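Local coordinates for hypothetical protein (Parabacteroides merdae, PDB 4OO3) that is of uncharacterised function but is probably an NAD(P)-dependent oxidoreductase, pairing a Rossmann-type nucleotide-binding domain with a C-terminal oxidoreductase domain, at residues A136-Q140 with K141-L145; A268-D271 with F272-K275. All coordinates share one frame; numbering follows the deposited sequence.

Interaction 1 (A136-Q140 with K141-L145)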
loop_
_atom_site.group_PDB
_atom_site.type_symbol
_atom_site.label_atom_id
_atom_site.label_comp_id
_atom_site.label_asym_id
_atom_site.label_seq_id
_atom_site.Cartn_x
_atom_site.Cartn_y
_atom_site.Cartn_z
ATOM N N ALA A 136 -4.758 -6.960 19.477
ATOM C CA ALA A 136 -5.391 -7.474 20.697
ATOM C C ALA A 136 -5.887 -6.326 21.578
ATOM O O ALA A 136 -6.996 -6.377 22.114
ATOM C CB ALA A 136 -4.425 -8.359 21.468
ATOM N N ILE A 137 -5.070 -5.287 21.720
ATOM C CA ILE A 137 -5.463 -4.110 22.497
ATOM C C ILE A 137 -6.641 -3.394 21.842
ATOM O O ILE A 137 -7.586 -2.998 22.522
ATOM C CB ILE A 137 -4.290 -3.129 22.677
ATOM C CG1 ILE A 137 -3.202 -3.760 23.554
ATOM C CG2 ILE A 137 -4.764 -1.821 23.304
ATOM C CD1 ILE A 137 -1.834 -3.146 23.329
ATOM N N ALA A 138 -6.590 -3.230 20.525
ATOM C CA ALA A 138 -7.691 -2.609 19.803
ATOM C C ALA A 138 -9.015 -3.339 20.069
ATOM O O ALA A 138 -10.030 -2.711 20.375
ATOM C CB ALA A 138 -7.392 -2.573 18.318
ATOM N N LYS A 139 -8.981 -4.664 19.959
ATOM C CA LYS A 139 -10.135 -5.532 20.222
ATOM C C LYS A 139 -10.633 -5.398 21.666
ATOM O O LYS A 139 -11.819 -5.196 21.901
ATOM C CB LYS A 139 -9.742 -6.984 19.937
ATOM C CG LYS A 139 -10.783 -8.056 20.240
ATOM C CD LYS A 139 -11.778 -8.256 19.104
ATOM C CE LYS A 139 -11.893 -9.726 18.709
ATOM N NZ LYS A 139 -12.169 -10.631 19.861
ATOM N N GLN A 140 -9.712 -5.533 22.617
ATOM C CA GLN A 140 -10.004 -5.385 24.051
ATOM C C GLN A 140 -10.663 -4.030 24.373
ATOM O O GLN A 140 -11.532 -3.950 25.244
ATOM C CB GLN A 140 -8.706 -5.607 24.865
ATOM C CG GLN A 140 -8.492 -4.741 26.105
ATOM C CD GLN A 140 -9.315 -5.174 27.306
ATOM O OE1 GLN A 140 -9.878 -6.268 27.336
ATOM N NE2 GLN A 140 -9.379 -4.311 28.312
ATOM N N LYS A 141 -10.262 -2.975 23.663
ATOM C CA LYS A 141 -10.775 -1.624 23.921
ATOM C C LYS A 141 -11.840 -1.143 22.953
ATOM O O LYS A 141 -12.247 0.008 23.028
ATOM C CB LYS A 141 -9.626 -0.624 23.907
ATOM C CG LYS A 141 -8.626 -0.873 25.007
ATOM C CD LYS A 141 -7.596 0.228 25.059
ATOM C CE LYS A 141 -6.873 0.204 26.391
ATOM N NZ LYS A 141 -7.623 0.913 27.466
ATOM N N ASN A 142 -12.297 -2.008 22.053
ATOM C CA ASN A 142 -13.271 -1.616 21.032
ATOM C C ASN A 142 -12.873 -0.351 20.279
ATOM O O ASN A 142 -13.683 0.556 20.092
ATOM C CB ASN A 142 -14.666 -1.463 21.642
ATOM C CG ASN A 142 -15.280 -2.798 22.006
ATOM O OD1 ASN A 142 -15.582 -3.062 23.169
ATOM N ND2 ASN A 142 -15.449 -3.661 21.005
ATOM N N ILE A 143 -11.612 -0.303 19.855
ATOM C CA ILE A 143 -11.129 0.742 18.960
ATOM C C ILE A 143 -10.568 0.080 17.704
ATOM O O ILE A 143 -10.393 -1.139 17.652
ATOM C CB ILE A 143 -10.089 1.676 19.638
ATOM C CG1 ILE A 143 -8.903 0.893 20.214
ATOM C CG2 ILE A 143 -10.755 2.493 20.741
ATOM C CD1 ILE A 143 -7.833 1.770 20.826
HETATM N N MSE A 144 -10.310 0.886 16.690
HETATM C CA MSE A 144 -9.898 0.372 15.405
HETATM C C MSE A 144 -8.462 0.685 15.129
HETATM O O MSE A 144 -7.984 1.771 15.441
HETATM C CB MSE A 144 -10.734 1.011 14.316
HETATM C CG MSE A 144 -11.908 0.111 13.959
HETATM SE SE MSE A 144 -13.040 1.086 12.685
HETATM C CE MSE A 144 -11.641 1.368 11.351
ATOM N N LEU A 145 -7.775 -0.290 14.545
ATOM C CA LEU A 145 -6.462 -0.105 13.938
ATOM C C LEU A 145 -6.621 -0.470 12.467
ATOM O O LEU A 145 -7.116 -1.545 12.152
ATOM C CB LEU A 145 -5.420 -1.020 14.611
ATOM C CG LEU A 145 -4.024 -1.108 13.976
ATOM C CD1 LEU A 145 -3.377 0.266 13.836
ATOM C CD2 LEU A 145 -3.133 -2.022 14.796
#
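Ile-143 lays its CG1 branch against the backbone of Ala-138, with CG1 3.7 Å from Ala-138 CA. Its chi1 of 56° sets CG1 between its own backbone N and carbonyl carbon, which turns this branch back over the last turn of the helix. The methyl of Ala-138 meets the backbone of Ile-143: its CB lies 3.4 Å from Ile-143 O and touches CB of Leu-145 more loosely. Ile-137 and Lys-141, one helical turn apart, run alongside each other and point the same way. The CG2 methyl of Ile-137 rests on the aliphatic stem of Lys-141, 3.9 Å from CD, while Lys-141 CB and CG pass over Ile-137 O; the stem then carries the amine away from the helix. Gln-140, bent at chi2, runs obliquely across the root of the same lysine, its CG 4.0 Å from Lys-141 CG. The backbone beneath is a Schellman motif that ends helix 125-140. Asn-142, with positive phi (50°), is its C-prime residue, and Ile-143 N reaches back to Ala-138 O at 2.9 Å in a nearly straight bond. Asn-142 N bonds to Lys-139 O at 3.2 Å, coming from well above the carbonyl plane and not along a lone pair. Lys-141 N keeps the last helical bond, 2.9 Å to Ile-137 O, and adds a weak one to Ala-138 O. The chain thus reverses into strand 145-147, the edge strand of the parallel Rossmann sheet. Leu-145 packs there on Leu-131, Cys-134 and Phe-135 of the same helix, and Ile-137 and Ile-143 both touch Leu-109 of helix 98-110. Selenomethionine Met-144 faces the other way, onto Phe-406 and Tyr-409 of helix 395-412.

Interaction 2 (A268-D271 with F272-K275)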
loop_
_atom_site.group_PDB
_atom_site.type_symbol
_atom_site.label_atom_id
_atom_site.label_comp_id
_atom_site.label_asym_id
_atom_site.label_seq_id
_atom_site.Cartn_x
_atom_site.Cartn_y
_atom_site.Cartn_z
ATOM N N ALA A 268 26.108 13.959 0.996
ATOM C CA ALA A 268 26.403 12.532 1.158
ATOM C C ALA A 268 27.580 12.307 2.117
ATOM O O ALA A 268 28.683 12.768 1.817
ATOM C CB ALA A 268 26.722 11.921 -0.198
ATOM N N TYR A 269 27.405 11.602 3.244
ATOM C CA TYR A 269 26.165 10.948 3.675
ATOM C C TYR A 269 25.932 11.236 5.157
ATOM O O TYR A 269 26.882 11.512 5.882
ATOM C CB TYR A 269 26.279 9.429 3.498
ATOM C CG TYR A 269 26.459 8.968 2.073
ATOM C CD1 TYR A 269 25.375 8.881 1.212
ATOM C CD2 TYR A 269 27.709 8.601 1.589
ATOM C CE1 TYR A 269 25.526 8.452 -0.096
ATOM C CE2 TYR A 269 27.874 8.171 0.281
ATOM C CZ TYR A 269 26.780 8.099 -0.560
ATOM O OH TYR A 269 26.922 7.677 -1.865
ATOM N N PRO A 270 24.671 11.164 5.623
ATOM C CA PRO A 270 24.430 11.233 7.060
ATOM C C PRO A 270 25.153 10.137 7.821
ATOM O O PRO A 270 25.464 9.087 7.263
ATOM C CB PRO A 270 22.919 11.035 7.176
ATOM C CG PRO A 270 22.386 11.583 5.905
ATOM C CD PRO A 270 23.417 11.261 4.860
ATOM N N ASP A 271 25.395 10.398 9.096
ATOM C CA ASP A 271 26.196 9.530 9.937
ATOM C C ASP A 271 25.602 8.129 10.083
ATOM O O ASP A 271 26.323 7.129 10.046
ATOM C CB ASP A 271 26.324 10.169 11.313
ATOM C CG ASP A 271 27.431 9.572 12.119
ATOM O OD1 ASP A 271 28.588 9.602 11.648
ATOM O OD2 ASP A 271 27.141 9.082 13.229
ATOM N N PHE A 272 24.283 8.075 10.238
ATOM C CA PHE A 272 23.565 6.821 10.463
ATOM C C PHE A 272 23.442 5.920 9.227
ATOM O O PHE A 272 22.920 4.813 9.330
ATOM C CB PHE A 272 22.168 7.108 11.032
ATOM C CG PHE A 272 21.268 7.867 10.094
ATOM C CD1 PHE A 272 20.455 7.190 9.193
ATOM C CD2 PHE A 272 21.226 9.257 10.120
ATOM C CE1 PHE A 272 19.628 7.884 8.328
ATOM C CE2 PHE A 272 20.398 9.956 9.255
ATOM C CZ PHE A 272 19.598 9.268 8.358
ATOM N N LEU A 273 23.905 6.396 8.071
ATOM C CA LEU A 273 23.880 5.613 6.832
ATOM C C LEU A 273 25.232 4.990 6.483
ATOM O O LEU A 273 25.310 4.169 5.575
ATOM C CB LEU A 273 23.413 6.487 5.662
ATOM C CG LEU A 273 21.911 6.766 5.561
ATOM C CD1 LEU A 273 21.640 7.711 4.402
ATOM C CD2 LEU A 273 21.110 5.482 5.392
ATOM N N LYS A 274 26.280 5.368 7.211
ATOM C CA LYS A 274 27.646 4.945 6.890
ATOM C C LYS A 274 27.862 3.438 6.988
ATOM O O LYS A 274 28.760 2.902 6.341
ATOM C CB LYS A 274 28.674 5.688 7.757
ATOM C CG LYS A 274 28.988 7.094 7.254
ATOM C CD LYS A 274 30.478 7.403 7.298
ATOM C CE LYS A 274 30.882 8.416 6.234
ATOM N NZ LYS A 274 30.166 9.715 6.370
ATOM N N LYS A 275 27.045 2.761 7.790
ATOM C CA LYS A 275 27.033 1.293 7.810
ATOM C C LYS A 275 26.731 0.679 6.433
ATOM O O LYS A 275 27.171 -0.430 6.144
ATOM C CB LYS A 275 26.020 0.774 8.834
ATOM C CG LYS A 275 24.571 1.165 8.556
ATOM C CD LYS A 275 23.658 0.733 9.690
ATOM C CE LYS A 275 22.317 1.442 9.624
ATOM N NZ LYS A 275 21.639 1.323 8.298
HETATM O O HOH W 1 25.916 4.094 9.989
#
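Pro-270 and Leu-273 close a tight 3-10 turn, in which Leu-273 N bonds to Pro-270 O at 3.2 Å. The N-H points well at the oxygen (158°) but arrives from above the carbonyl plane. The next bond in the series, Lys-274 N to Asp-271 O, is weak at 3.3 Å. A water reinforces this end: it donates to Asp-271 O at 3.1 Å and accepts from Lys-275 N at 2.8 Å, bridging two backbone groups that lie four residues apart. The chain enters the turn extended, after a cis peptide bond between Ala-268 and Tyr-269 that brings the alanine CB over the centre of the tyrosine ring, 3.5 Å above its plane.

Two apolar side chains pack on the proline, one at CB and one at CD. Phe-272 CG sits between its backbone N and carbonyl carbon (chi1 64°), and this fold-back brings the ring to Pro-270 CB, whose closest approach is 3.4 Å to CE2; the ring meets it obliquely. Leu-273 lies alongside the pyrrolidine and points the same way, its CD1 4.0 Å from Pro-270 CD. The turn itself places CB and CG of Lys-274 near Asp-271 O. Bent at chi2 and chi4, the rest of the lysine chain brings NZ back toward Tyr-269 O, 3.8 Å away, and out of contact with the Asp-271 carboxylate.

The turn belongs to the loop that joins helix 257-264 to strand 282-294 of the large mixed sheet in the C-terminal domain. Tyr-269 packs edge-to-face with Phe-260 and hydrogen-bonds through OH to Asp-280 O, while Pro-270 and Leu-273 also rest on Phe-260. On another flank, Phe-272 touches Gln-211 of helix 209-212, and Lys-275 forms a salt bridge with Asp-208 just before that helix.

From the N terminus, interaction 1 comes first: 136-145 turns helix 125-140 into strand 145-147, the last strand of the parallel Rossmann sheet. More than a hundred residues later, after the chain has entered the mixed sheet of the C-terminal domain, interaction 2 (268-275) forms a turn in the loop from helix 257-264 to strand 282-294. Each closes locally on a continuous stretch, so the two follow in series and neither nest nor cross. The centres of interaction 1 and interaction 2 lie about 39 Å apart, and the nearest atoms of interaction 1 and interaction 2 are about 25 Å apart. Interaction 1 ties a helix to the Rossmann sheet edge; interaction 2 links helices 257-264 and 209-212.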